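Local coordinates for Sn-glycerol-3-phosphate ABC transporter substrate-binding protein UspB (PDB 4MFI) that probably captures glycerophosphocholine outside the cell membrane and hands it to an ABC transporter for import into Mycobacterium tuberculosis, at residues D77-A82 with D102-H107; H145-Y150 with G308-A313; D40-H45 with K70-G75; N202-S207 with G391-S396. All blocks are in the same frame, centred on the assembly; numbering follows the deposited sequence.

In the fold
The protein has the two-lobed architecture of periplasmic binding proteins. Contacts 1, 2 and 3 cluster on one side of the chain's centre, their centres 11 to 14 Å apart. Contact 3 pairs strands 39-43 and 69-73, and contact 2 joins strands 144-160 and 307-310 of the same mixed sheet; they meet where Leu309 and Tyr150 touch Phe41. Contact 1 packs the starts of helices 78-88 and 104-110. Contact 4, on helix 391-405, lies about 27 Å from contact 3 between centres, yet the salt bridge Arg103-Asp392 ties it to contact 1, joining the sheet-bearing part to these helices, consistent with the two-lobed fold. Along the chain contact 3 closes first, then contact 1; contacts 2 and 4 interlace.

Contact 1. Residues D77-A82 with D102-H107; sequences DYDEVA and DRWWFH
Trp104 meets both Ala82 and Asp79, joining the first turns of helices 78-88 and 104-110 in this alpha/beta solute-binding fold. Its CG is anti to the carbonyl carbon (chi1 -79°) and lies 3.6 Å from Ala82 CB. That methyl sits over one face of the indole, a CH-pi contact in which Ala82 CB is 3.3 Å from Trp104 CD2 and 15° off the normal of the five-membered ring. Asp79 meets the same indole at its edge. Its OD1 accepts from Trp104 NE1 at 2.8 Å through the anti lone pair, in the ring plane and almost perfectly straight, with the carboxylate turned 77° from the ring. A bent salt-bridge bond from Arg103 NH2, on the syn side and out of the carboxylate plane, gives this oxygen a second donor. Arg103 NH2 also pairs with Asp101, its stronger partner, and NH1 with Asp392; such a concentration of acids probably stabilises the positive charge. A water completes the link, donating to Asp79 OD2 at 2.7 Å and accepting from Arg103 NH1 at 2.9 Å.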
loop_
_atom_site.group_PDB
_atom_site.type_symbol
_atom_site.label_atom_id
_atom_site.label_comp_id
_atom_site.label_asym_id
_atom_site.label_seq_id
_atom_site.Cartn_x
_atom_site.Cartn_y
_atom_site.Cartn_z
ATOM N N ASP A 77 -5.448 -0.949 -14.530
ATOM C CA ASP A 77 -4.824 -0.558 -13.268
ATOM C C ASP A 77 -5.676 0.484 -12.554
ATOM O O ASP A 77 -6.717 0.906 -13.081
ATOM C CB ASP A 77 -3.377 -0.069 -13.477
ATOM C CG ASP A 77 -3.273 1.154 -14.383
ATOM O OD1 ASP A 77 -4.215 1.967 -14.448
ATOM O OD2 ASP A 77 -2.210 1.323 -15.016
ATOM N N TYR A 78 -5.236 0.905 -11.371
ATOM C CA TYR A 78 -6.013 1.832 -10.560
ATOM C C TYR A 78 -6.169 3.192 -11.226
ATOM O O TYR A 78 -7.199 3.844 -11.061
ATOM C CB TYR A 78 -5.385 1.997 -9.176
ATOM C CG TYR A 78 -5.310 0.720 -8.370
ATOM C CD1 TYR A 78 -6.356 -0.201 -8.376
ATOM C CD2 TYR A 78 -4.191 0.436 -7.596
ATOM C CE1 TYR A 78 -6.286 -1.364 -7.630
ATOM C CE2 TYR A 78 -4.112 -0.722 -6.851
ATOM C CZ TYR A 78 -5.162 -1.620 -6.868
ATOM O OH TYR A 78 -5.088 -2.779 -6.124
ATOM N N ASP A 79 -5.144 3.628 -11.957
ATOM C CA ASP A 79 -5.205 4.911 -12.646
ATOM C C ASP A 79 -6.319 4.911 -13.685
ATOM O O ASP A 79 -7.056 5.890 -13.819
ATOM C CB ASP A 79 -3.869 5.238 -13.318
ATOM C CG ASP A 79 -2.796 5.682 -12.333
ATOM O OD1 ASP A 79 -3.125 6.354 -11.336
ATOM O OD2 ASP A 79 -1.605 5.385 -12.578
ATOM N N GLU A 80 -6.453 3.805 -14.412
ATOM C CA GLU A 80 -7.481 3.705 -15.441
ATOM C C GLU A 80 -8.883 3.660 -14.839
ATOM O O GLU A 80 -9.813 4.263 -15.382
ATOM C CB GLU A 80 -7.233 2.501 -16.353
ATOM C CG GLU A 80 -6.001 2.654 -17.228
ATOM C CD GLU A 80 -5.927 1.612 -18.322
ATOM O OE1 GLU A 80 -6.833 0.743 -18.391
ATOM O OE2 GLU A 80 -4.959 1.666 -19.115
ATOM N N VAL A 81 -9.041 2.961 -13.718
ATOM C CA VAL A 81 -10.339 2.941 -13.048
ATOM C C VAL A 81 -10.727 4.356 -12.639
ATOM O O VAL A 81 -11.874 4.768 -12.812
ATOM C CB VAL A 81 -10.339 2.021 -11.817
ATOM C CG1 VAL A 81 -11.674 2.101 -11.088
ATOM C CG2 VAL A 81 -10.053 0.587 -12.238
ATOM N N ALA A 82 -9.760 5.102 -12.111
ATOM C CA ALA A 82 -10.020 6.462 -11.670
ATOM C C ALA A 82 -10.497 7.353 -12.823
ATOM O O ALA A 82 -11.433 8.139 -12.647
ATOM C CB ALA A 82 -8.793 7.048 -10.998
ATOM N N ASP A 102 -4.788 4.206 -2.940
ATOM C CA ASP A 102 -4.382 5.011 -1.791
ATOM C C ASP A 102 -4.264 6.512 -2.057
ATOM O O ASP A 102 -4.263 7.298 -1.113
ATOM C CB ASP A 102 -3.087 4.459 -1.161
ATOM C CG ASP A 102 -1.906 4.390 -2.130
ATOM O OD1 ASP A 102 -2.098 4.427 -3.361
ATOM O OD2 ASP A 102 -0.758 4.260 -1.642
ATOM N N ARG A 103 -4.183 6.902 -3.329
ATOM C CA ARG A 103 -4.052 8.307 -3.707
ATOM C C ARG A 103 -5.357 8.833 -4.282
ATOM O O ARG A 103 -5.755 9.969 -4.032
ATOM C CB ARG A 103 -2.939 8.478 -4.745
ATOM C CG ARG A 103 -1.593 7.913 -4.313
ATOM C CD ARG A 103 -0.715 7.576 -5.510
ATOM N NE ARG A 103 -1.447 6.757 -6.477
ATOM C CZ ARG A 103 -1.279 6.806 -7.796
ATOM N NH1 ARG A 103 -0.372 7.623 -8.333
ATOM N NH2 ARG A 103 -2.024 6.034 -8.581
ATOM N N TRP A 104 -6.033 8.002 -5.058
ATOM C CA TRP A 104 -7.226 8.462 -5.749
ATOM C C TRP A 104 -8.448 8.619 -4.847
ATOM O O TRP A 104 -9.303 9.460 -5.123
ATOM C CB TRP A 104 -7.558 7.542 -6.919
ATOM C CG TRP A 104 -6.722 7.771 -8.149
ATOM C CD1 TRP A 104 -5.733 6.961 -8.642
ATOM C CD2 TRP A 104 -6.812 8.881 -9.051
ATOM N NE1 TRP A 104 -5.206 7.501 -9.794
ATOM C CE2 TRP A 104 -5.855 8.676 -10.070
ATOM C CE3 TRP A 104 -7.614 10.025 -9.101
ATOM C CZ2 TRP A 104 -5.680 9.571 -11.121
ATOM C CZ3 TRP A 104 -7.443 10.914 -10.147
ATOM C CH2 TRP A 104 -6.477 10.686 -11.142
ATOM N N TRP A 105 -8.555 7.830 -3.781
ATOM C CA TRP A 105 -9.775 7.919 -2.978
ATOM C C TRP A 105 -9.966 9.325 -2.402
ATOM O O TRP A 105 -11.079 9.857 -2.434
ATOM C CB TRP A 105 -9.861 6.825 -1.898
ATOM C CG TRP A 105 -9.084 7.111 -0.641
ATOM C CD1 TRP A 105 -7.865 6.598 -0.301
ATOM C CD2 TRP A 105 -9.482 7.959 0.448
ATOM N NE1 TRP A 105 -7.477 7.078 0.925
ATOM C CE2 TRP A 105 -8.450 7.916 1.408
ATOM C CE3 TRP A 105 -10.609 8.752 0.703
ATOM C CZ2 TRP A 105 -8.503 8.640 2.600
ATOM C CZ3 TRP A 105 -10.666 9.474 1.895
ATOM C CH2 TRP A 105 -9.618 9.411 2.828
ATOM N N PHE A 106 -8.887 9.946 -1.921
ATOM C CA PHE A 106 -9.022 11.271 -1.312
ATOM C C PHE A 106 -9.333 12.320 -2.370
ATOM O O PHE A 106 -10.103 13.246 -2.119
ATOM C CB PHE A 106 -7.779 11.672 -0.518
ATOM C CG PHE A 106 -7.893 13.025 0.140
ATOM C CD1 PHE A 106 -8.555 13.168 1.350
ATOM C CD2 PHE A 106 -7.342 14.154 -0.454
ATOM C CE1 PHE A 106 -8.665 14.412 1.961
ATOM C CE2 PHE A 106 -7.454 15.400 0.150
ATOM C CZ PHE A 106 -8.116 15.530 1.358
ATOM N N HIS A 107 -8.725 12.186 -3.547
ATOM C CA HIS A 107 -9.038 13.082 -4.651
ATOM C C HIS A 107 -10.546 13.152 -4.884
ATOM O O HIS A 107 -11.131 14.235 -5.003
ATOM C CB HIS A 107 -8.340 12.627 -5.924
ATOM C CG HIS A 107 -8.815 13.343 -7.140
ATOM N ND1 HIS A 107 -8.364 14.598 -7.490
ATOM C CD2 HIS A 107 -9.734 12.995 -8.074
ATOM C CE1 HIS A 107 -8.971 14.984 -8.597
ATOM N NE2 HIS A 107 -9.811 14.033 -8.969
HETATM O O HOH W 1 0.130 6.827 -11.117
#

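Contact 2. Residues H145-Y150 with G308-A313; sequences HYAVPY and GLAIPA
An antiparallel pairing of strands 144-160 and 307-310 in the mixed beta-sheet brings Val148 opposite Leu309 as a hydrogen-bonded pair. Leu309 N donates to Val148 O at 2.8 Å, and Val148 N returns a bond to Leu309 O at 3.0 Å. The next pair, Pro149 with Gly308, is non-hydrogen-bonded, with CA atoms 4.2 Å apart. Glycine suits this spot, since Val148 O lies only 3.1 Å from Gly308 CA and a beta carbon there would clash with that oxygen. Leu309 and Tyr150 make the main side-chain contact. A chi1 of 177° puts Tyr150 CG anti to the backbone N, where it lies 3.8 Å from Leu309 CG; Leu309 CD2 stands over one face of the ring, offset toward the rim, and Leu309 CD1 reaches Tyr150 CD1 at 3.5 Å. In the other direction, beyond Val148, no direct backbone bond joins the two segments; a water links Tyr146 O and Ile311 N. Ala310 CB still rests 3.4 Å from Tyr146 O. Strand 97-101 flanks 307-310 through backbone bonds of Gly308 and Ala310. Ile327 of helix 317-330 packs on Val148 and Leu309, helix 133-137 touches Pro149, and the Tyr150 hydroxyl bonds to Glu53 of helix 50-63.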
loop_
_atom_site.group_PDB
_atom_site.type_symbol
_atom_site.label_atom_id
_atom_site.label_comp_id
_atom_site.label_asym_id
_atom_site.label_seq_id
_atom_site.Cartn_x
_atom_site.Cartn_y
_atom_site.Cartn_z
ATOM N N HIS A 145 -15.196 7.973 7.208
ATOM C CA HIS A 145 -14.545 6.969 6.364
ATOM C C HIS A 145 -15.170 6.959 4.981
ATOM O O HIS A 145 -16.390 7.009 4.852
ATOM C CB HIS A 145 -14.658 5.569 6.976
ATOM C CG HIS A 145 -13.901 5.399 8.255
ATOM N ND1 HIS A 145 -14.403 5.796 9.475
ATOM C CD2 HIS A 145 -12.680 4.867 8.507
ATOM C CE1 HIS A 145 -13.525 5.520 10.423
ATOM N NE2 HIS A 145 -12.471 4.953 9.861
ATOM N N TYR A 146 -14.335 6.872 3.949
ATOM C CA TYR A 146 -14.811 6.959 2.570
ATOM C C TYR A 146 -14.595 5.706 1.730
ATOM O O TYR A 146 -14.979 5.673 0.568
ATOM C CB TYR A 146 -14.201 8.181 1.874
ATOM C CG TYR A 146 -14.709 9.472 2.456
ATOM C CD1 TYR A 146 -15.871 10.065 1.972
ATOM C CD2 TYR A 146 -14.062 10.075 3.533
ATOM C CE1 TYR A 146 -16.353 11.242 2.519
ATOM C CE2 TYR A 146 -14.539 11.248 4.087
ATOM C CZ TYR A 146 -15.682 11.832 3.575
ATOM O OH TYR A 146 -16.158 13.005 4.125
ATOM N N ALA A 147 -13.984 4.680 2.311
ATOM C CA ALA A 147 -13.834 3.400 1.632
ATOM C C ALA A 147 -13.574 2.305 2.650
ATOM O O ALA A 147 -13.380 2.584 3.833
ATOM C CB ALA A 147 -12.700 3.454 0.601
ATOM N N VAL A 148 -13.581 1.061 2.176
ATOM C CA VAL A 148 -13.297 -0.119 2.988
ATOM C C VAL A 148 -12.111 -0.836 2.328
ATOM O O VAL A 148 -12.095 -1.001 1.111
ATOM C CB VAL A 148 -14.542 -1.043 3.034
ATOM C CG1 VAL A 148 -14.241 -2.368 3.731
ATOM C CG2 VAL A 148 -15.716 -0.338 3.707
ATOM N N PRO A 149 -11.110 -1.263 3.119
ATOM C CA PRO A 149 -9.939 -1.914 2.512
ATOM C C PRO A 149 -10.305 -3.204 1.781
ATOM O O PRO A 149 -11.164 -3.954 2.256
ATOM C CB PRO A 149 -9.051 -2.232 3.719
ATOM C CG PRO A 149 -10.011 -2.322 4.879
ATOM C CD PRO A 149 -11.029 -1.246 4.590
ATOM N N TYR A 150 -9.657 -3.459 0.646
ATOM C CA TYR A 150 -10.019 -4.587 -0.212
ATOM C C TYR A 150 -8.785 -5.347 -0.703
ATOM O O TYR A 150 -8.621 -6.531 -0.408
ATOM C CB TYR A 150 -10.832 -4.068 -1.392
ATOM C CG TYR A 150 -11.244 -5.085 -2.437
ATOM C CD1 TYR A 150 -12.220 -6.044 -2.167
ATOM C CD2 TYR A 150 -10.699 -5.048 -3.717
ATOM C CE1 TYR A 150 -12.623 -6.951 -3.139
ATOM C CE2 TYR A 150 -11.096 -5.951 -4.697
ATOM C CZ TYR A 150 -12.055 -6.899 -4.402
ATOM O OH TYR A 150 -12.458 -7.786 -5.378
ATOM N N GLY A 308 -9.070 0.325 -1.950
ATOM C CA GLY A 308 -10.287 0.053 -1.216
ATOM C C GLY A 308 -11.531 0.228 -2.064
ATOM O O GLY A 308 -11.465 0.699 -3.203
ATOM N N LEU A 309 -12.676 -0.134 -1.498
ATOM C CA LEU A 309 -13.950 -0.036 -2.199
ATOM C C LEU A 309 -14.769 1.134 -1.670
ATOM O O LEU A 309 -14.965 1.263 -0.454
ATOM C CB LEU A 309 -14.742 -1.336 -2.032
ATOM C CG LEU A 309 -14.076 -2.606 -2.557
ATOM C CD1 LEU A 309 -14.952 -3.829 -2.289
ATOM C CD2 LEU A 309 -13.781 -2.474 -4.046
ATOM N N ALA A 310 -15.239 1.985 -2.583
ATOM C CA ALA A 310 -15.994 3.185 -2.225
ATOM C C ALA A 310 -17.366 3.190 -2.900
ATOM O O ALA A 310 -17.586 2.487 -3.888
ATOM C CB ALA A 310 -15.213 4.433 -2.632
ATOM N N ILE A 311 -18.272 4.005 -2.370
ATOM C CA ILE A 311 -19.630 4.124 -2.889
ATOM C C ILE A 311 -19.861 5.567 -3.332
ATOM O O ILE A 311 -19.816 6.480 -2.513
ATOM C CB ILE A 311 -20.664 3.766 -1.794
ATOM C CG1 ILE A 311 -20.416 2.356 -1.251
ATOM C CG2 ILE A 311 -22.096 3.906 -2.314
ATOM C CD1 ILE A 311 -21.341 1.992 -0.090
ATOM N N PRO A 312 -20.105 5.784 -4.632
ATOM C CA PRO A 312 -20.360 7.150 -5.104
ATOM C C PRO A 312 -21.538 7.831 -4.404
ATOM O O PRO A 312 -22.540 7.187 -4.060
ATOM C CB PRO A 312 -20.671 6.947 -6.587
ATOM C CG PRO A 312 -19.872 5.724 -6.950
ATOM C CD PRO A 312 -20.022 4.824 -5.746
ATOM N N ALA A 313 -21.410 9.142 -4.216
ATOM C CA ALA A 313 -22.431 9.939 -3.548
ATOM C C ALA A 313 -23.732 10.028 -4.341
ATOM O O ALA A 313 -24.801 10.197 -3.751
ATOM C CB ALA A 313 -21.902 11.338 -3.255
HETATM O O HOH W 2 -17.516 5.858 -0.327
#

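Contact 3. Residues D40-H45 with K70-G75; sequences DFWSSH and KLIDAG
Phe41 N donates to Lys70 O at 2.9 Å, a rung between two parallel strands, 39-43 and 69-73, of a beta-alpha-beta unit whose crossover is helix 50-63. The ladder continues with Ile72 N to Phe41 O, Ser43 N to Ile72 O and Ala74 N to Ser43 O, all four bonds nearly straight at the hydrogen. Side chains alternate between the two faces of the sheet. On one, Trp42 and Ile72 run alongside each other from neighbouring strands: Ile72 CB approaches Trp42 CD1 at 3.5 Å, Ile72 CG2 stands over a face of the indole in a CH-pi contact, and Ala74 CB packs on Trp42 CB. On the other, Phe41 and Leu71 are neighbours, Phe41 CD2 to Leu71 CD1 at 3.6 Å, beneath helix 50-63. Past the strand end His45 turns back over the partner strand. Leu71 CG, anti to its backbone N (chi1 -178°), meets the edge of the imidazole at His45 CE1, and His45 NE2 lies 3.6 Å from Asp73 CB, with ring and carboxylate planes 65° apart. Glu53 of the crossover helix bonds to both His45 ND1 and Ser43 OG, so one acid holds the imidazole and the serine hydroxyl. That hydroxyl also closes an ST turn, in which Ser43 OG accepts from His45 N at 2.9 Å.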
loop_
_atom_site.group_PDB
_atom_site.type_symbol
_atom_site.label_atom_id
_atom_site.label_comp_id
_atom_site.label_asym_id
_atom_site.label_seq_id
_atom_site.Cartn_x
_atom_site.Cartn_y
_atom_site.Cartn_z
ATOM N N ASP A 40 -23.386 -2.395 -9.906
ATOM C CA ASP A 40 -22.258 -2.308 -10.831
ATOM C C ASP A 40 -20.959 -2.140 -10.049
ATOM O O ASP A 40 -20.757 -1.129 -9.371
ATOM C CB ASP A 40 -22.457 -1.152 -11.824
ATOM C CG ASP A 40 -23.578 -1.419 -12.829
ATOM O OD1 ASP A 40 -23.656 -2.551 -13.356
ATOM O OD2 ASP A 40 -24.395 -0.503 -13.086
ATOM N N PHE A 41 -20.100 -3.154 -10.123
ATOM C CA PHE A 41 -18.835 -3.188 -9.392
ATOM C C PHE A 41 -17.699 -2.968 -10.387
ATOM O O PHE A 41 -17.412 -3.832 -11.221
ATOM C CB PHE A 41 -18.696 -4.535 -8.667
ATOM C CG PHE A 41 -17.365 -4.752 -7.997
ATOM C CD1 PHE A 41 -16.579 -3.680 -7.584
ATOM C CD2 PHE A 41 -16.896 -6.042 -7.787
ATOM C CE1 PHE A 41 -15.348 -3.892 -6.977
ATOM C CE2 PHE A 41 -15.668 -6.264 -7.173
ATOM C CZ PHE A 41 -14.895 -5.187 -6.766
ATOM N N TRP A 42 -17.074 -1.797 -10.302
ATOM C CA TRP A 42 -15.967 -1.439 -11.183
ATOM C C TRP A 42 -14.632 -1.794 -10.552
ATOM O O TRP A 42 -14.232 -1.207 -9.541
ATOM C CB TRP A 42 -15.987 0.057 -11.491
ATOM C CG TRP A 42 -17.078 0.485 -12.425
ATOM C CD1 TRP A 42 -18.197 -0.222 -12.773
ATOM C CD2 TRP A 42 -17.147 1.723 -13.139
ATOM N NE1 TRP A 42 -18.958 0.507 -13.658
ATOM C CE2 TRP A 42 -18.335 1.705 -13.897
ATOM C CE3 TRP A 42 -16.319 2.848 -13.208
ATOM C CZ2 TRP A 42 -18.718 2.773 -14.711
ATOM C CZ3 TRP A 42 -16.701 3.906 -14.017
ATOM C CH2 TRP A 42 -17.887 3.860 -14.758
ATOM N N SER A 43 -13.945 -2.757 -11.155
ATOM C CA SER A 43 -12.666 -3.232 -10.644
ATOM C C SER A 43 -11.622 -3.323 -11.755
ATOM O O SER A 43 -11.961 -3.488 -12.930
ATOM C CB SER A 43 -12.848 -4.610 -10.003
ATOM O OG SER A 43 -11.614 -5.122 -9.532
ATOM N N SER A 44 -10.355 -3.207 -11.374
ATOM C CA SER A 44 -9.252 -3.464 -12.291
ATOM C C SER A 44 -8.747 -4.896 -12.131
ATOM O O SER A 44 -7.776 -5.295 -12.774
ATOM C CB SER A 44 -8.109 -2.484 -12.033
ATOM O OG SER A 44 -7.737 -2.515 -10.666
ATOM N N HIS A 45 -9.420 -5.664 -11.278
ATOM C CA HIS A 45 -9.030 -7.046 -11.003
ATOM C C HIS A 45 -7.568 -7.138 -10.563
ATOM O O HIS A 45 -6.779 -7.858 -11.182
ATOM C CB HIS A 45 -9.244 -7.939 -12.235
ATOM C CG HIS A 45 -10.523 -7.674 -12.973
ATOM N ND1 HIS A 45 -11.758 -7.694 -12.361
ATOM C CD2 HIS A 45 -10.755 -7.395 -14.277
ATOM C CE1 HIS A 45 -12.695 -7.430 -13.255
ATOM N NE2 HIS A 45 -12.114 -7.249 -14.427
ATOM N N LYS A 70 -22.902 -6.989 -11.228
ATOM C CA LYS A 70 -22.227 -7.032 -12.511
ATOM C C LYS A 70 -20.774 -6.612 -12.297
ATOM O O LYS A 70 -20.505 -5.506 -11.816
ATOM C CB LYS A 70 -22.931 -6.092 -13.493
ATOM C CG LYS A 70 -22.279 -5.967 -14.854
ATOM C CD LYS A 70 -22.072 -7.307 -15.534
ATOM C CE LYS A 70 -21.435 -7.112 -16.908
ATOM N NZ LYS A 70 -21.119 -8.406 -17.583
ATOM N N LEU A 71 -19.848 -7.510 -12.622
ATOM C CA LEU A 71 -18.424 -7.209 -12.538
ATOM C C LEU A 71 -17.986 -6.531 -13.826
ATOM O O LEU A 71 -18.067 -7.115 -14.909
ATOM C CB LEU A 71 -17.614 -8.486 -12.308
ATOM C CG LEU A 71 -16.100 -8.315 -12.141
ATOM C CD1 LEU A 71 -15.788 -7.481 -10.909
ATOM C CD2 LEU A 71 -15.405 -9.669 -12.056
ATOM N N ILE A 72 -17.544 -5.284 -13.704
ATOM C CA ILE A 72 -17.141 -4.490 -14.849
ATOM C C ILE A 72 -15.624 -4.369 -14.864
ATOM O O ILE A 72 -15.034 -3.980 -13.860
ATOM C CB ILE A 72 -17.731 -3.070 -14.754
ATOM C CG1 ILE A 72 -19.256 -3.120 -14.650
ATOM C CG2 ILE A 72 -17.295 -2.223 -15.940
ATOM C CD1 ILE A 72 -19.911 -3.699 -15.865
ATOM N N ASP A 73 -14.993 -4.713 -15.988
ATOM C CA ASP A 73 -13.565 -4.446 -16.166
ATOM C C ASP A 73 -13.395 -2.953 -16.428
ATOM O O ASP A 73 -13.593 -2.475 -17.550
ATOM C CB ASP A 73 -12.983 -5.267 -17.322
ATOM C CG ASP A 73 -11.455 -5.230 -17.364
ATOM O OD1 ASP A 73 -10.848 -4.332 -16.734
ATOM O OD2 ASP A 73 -10.857 -6.102 -18.034
ATOM N N ALA A 74 -13.018 -2.224 -15.384
ATOM C CA ALA A 74 -12.990 -0.768 -15.432
ATOM C C ALA A 74 -11.599 -0.221 -15.742
ATOM O O ALA A 74 -11.384 0.993 -15.733
ATOM C CB ALA A 74 -13.510 -0.195 -14.115
ATOM N N GLY A 75 -10.650 -1.105 -16.025
ATOM C CA GLY A 75 -9.312 -0.649 -16.361
ATOM C C GLY A 75 -8.244 -1.673 -16.043
ATOM O O GLY A 75 -8.486 -2.610 -15.286
HETATM O O HOH W 3 -7.849 -5.529 -15.641
#

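Contact 4. Residues N202-S207 with G391-S396; sequences NADLIS and GDRIIS
Asp204 and Arg393 cross obliquely, their carboxylate and guanidinium planes 54° apart, in a salt bridge where NH1 and NH2 both point end-on at the single oxygen OD1. Arg393 NH1 is 3.1 Å from Asp204 OD1 and meets the anti lone pair of that oxygen; NH2 arrives nearly along its C-O axis, and OD1 itself stays in the guanidinium plane. Torsions chi2 (-61°) and chi3 (-51°) bend the arginine chain at CD and NE; Ala203 O lies over one face of the guanidinium, toward its rim. Deeper in, the two serines face each other. Ser396 OG accepts from Ser207 N at 2.9 Å, satisfying this buried N-H in the first turn of helix 206-209, and donates to Asp392 O one turn earlier in its own helix. Ser207 CB packs against Ile395 CG2 at 3.8 Å. A water donates to Ala203 O, bridging weakly to Asp392 O. Around this junction, Glu400 of helix 391-405 accepts from Ala203 N, Leu399 touches Ile206, and helix 409-427 packs on Ile394.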
loop_
_atom_site.group_PDB
_atom_site.type_symbol
_atom_site.label_atom_id
_atom_site.label_comp_id
_atom_site.label_asym_id
_atom_site.label_seq_id
_atom_site.Cartn_x
_atom_site.Cartn_y
_atom_site.Cartn_z
ATOM N N ASN A 202 13.024 2.113 -7.608
ATOM C CA ASN A 202 13.153 3.317 -8.428
ATOM C C ASN A 202 11.946 4.238 -8.251
ATOM O O ASN A 202 11.159 4.060 -7.316
ATOM C CB ASN A 202 13.409 2.973 -9.902
ATOM C CG ASN A 202 12.209 2.329 -10.586
ATOM O OD1 ASN A 202 11.094 2.286 -10.051
ATOM N ND2 ASN A 202 12.434 1.845 -11.799
ATOM N N ALA A 203 11.783 5.206 -9.146
ATOM C CA ALA A 203 10.744 6.220 -8.966
ATOM C C ALA A 203 9.318 5.680 -9.027
ATOM O O ALA A 203 8.370 6.401 -8.724
ATOM C CB ALA A 203 10.923 7.351 -9.965
ATOM N N ASP A 204 9.145 4.426 -9.429
ATOM C CA ASP A 204 7.797 3.868 -9.412
ATOM C C ASP A 204 7.298 3.460 -8.027
ATOM O O ASP A 204 6.092 3.278 -7.841
ATOM C CB ASP A 204 7.675 2.700 -10.387
ATOM C CG ASP A 204 7.367 3.155 -11.805
ATOM O OD1 ASP A 204 6.740 4.229 -11.973
ATOM O OD2 ASP A 204 7.744 2.434 -12.749
ATOM N N LEU A 205 8.203 3.323 -7.058
ATOM C CA LEU A 205 7.802 2.851 -5.734
ATOM C C LEU A 205 8.561 3.454 -4.556
ATOM O O LEU A 205 8.186 3.239 -3.405
ATOM C CB LEU A 205 7.909 1.326 -5.667
ATOM C CG LEU A 205 6.957 0.623 -4.705
ATOM C CD1 LEU A 205 5.520 0.876 -5.112
ATOM C CD2 LEU A 205 7.245 -0.863 -4.673
ATOM N N ILE A 206 9.625 4.204 -4.820
ATOM C CA ILE A 206 10.506 4.615 -3.731
ATOM C C ILE A 206 9.850 5.558 -2.705
ATOM O O ILE A 206 10.141 5.458 -1.517
ATOM C CB ILE A 206 11.853 5.187 -4.262
ATOM C CG1 ILE A 206 12.873 5.379 -3.130
ATOM C CG2 ILE A 206 11.623 6.496 -4.999
ATOM C CD1 ILE A 206 13.232 4.091 -2.408
ATOM N N SER A 207 8.943 6.447 -3.118
ATOM C CA SER A 207 8.297 7.263 -2.079
ATOM C C SER A 207 7.468 6.413 -1.122
ATOM O O SER A 207 7.297 6.771 0.039
ATOM C CB SER A 207 7.455 8.413 -2.638
ATOM O OG SER A 207 6.282 7.938 -3.277
ATOM N N GLY A 391 2.036 13.926 -5.199
ATOM C CA GLY A 391 3.080 13.928 -4.188
ATOM C C GLY A 391 3.942 12.675 -4.219
ATOM O O GLY A 391 5.171 12.733 -4.047
ATOM N N ASP A 392 3.302 11.531 -4.432
ATOM C CA ASP A 392 4.043 10.286 -4.578
ATOM C C ASP A 392 5.058 10.351 -5.710
ATOM O O ASP A 392 6.198 9.922 -5.550
ATOM C CB ASP A 392 3.093 9.106 -4.792
ATOM C CG ASP A 392 2.261 9.234 -6.051
ATOM O OD1 ASP A 392 1.709 10.329 -6.296
ATOM O OD2 ASP A 392 2.161 8.238 -6.806
ATOM N N ARG A 393 4.651 10.913 -6.846
ATOM C CA ARG A 393 5.502 10.937 -8.027
ATOM C C ARG A 393 6.626 11.968 -7.901
ATOM O O ARG A 393 7.764 11.726 -8.324
ATOM C CB ARG A 393 4.660 11.221 -9.275
ATOM C CG ARG A 393 3.493 10.240 -9.498
ATOM C CD ARG A 393 3.945 8.797 -9.682
ATOM N NE ARG A 393 4.992 8.671 -10.697
ATOM C CZ ARG A 393 5.490 7.510 -11.115
ATOM N NH1 ARG A 393 5.027 6.368 -10.620
ATOM N NH2 ARG A 393 6.452 7.487 -12.030
ATOM N N ILE A 394 6.297 13.120 -7.332
ATOM C CA ILE A 394 7.273 14.192 -7.164
ATOM C C ILE A 394 8.322 13.816 -6.108
ATOM O O ILE A 394 9.526 13.994 -6.317
ATOM C CB ILE A 394 6.565 15.518 -6.804
ATOM C CG1 ILE A 394 5.670 15.962 -7.970
ATOM C CG2 ILE A 394 7.572 16.597 -6.428
ATOM C CD1 ILE A 394 4.730 17.109 -7.625
ATOM N N ILE A 395 7.880 13.273 -4.977
ATOM C CA ILE A 395 8.830 12.792 -3.973
ATOM C C ILE A 395 9.692 11.649 -4.527
ATOM O O ILE A 395 10.912 11.624 -4.324
ATOM C CB ILE A 395 8.109 12.377 -2.675
ATOM C CG1 ILE A 395 7.472 13.615 -2.023
ATOM C CG2 ILE A 395 9.075 11.701 -1.711
ATOM C CD1 ILE A 395 6.482 13.304 -0.897
ATOM N N SER A 396 9.072 10.713 -5.242
ATOM C CA SER A 396 9.828 9.619 -5.844
ATOM C C SER A 396 10.879 10.118 -6.818
ATOM O O SER A 396 11.991 9.588 -6.843
ATOM C CB SER A 396 8.916 8.629 -6.563
ATOM O OG SER A 396 8.238 7.805 -5.639
HETATM O O HOH W 4 6.094 6.899 -7.276
#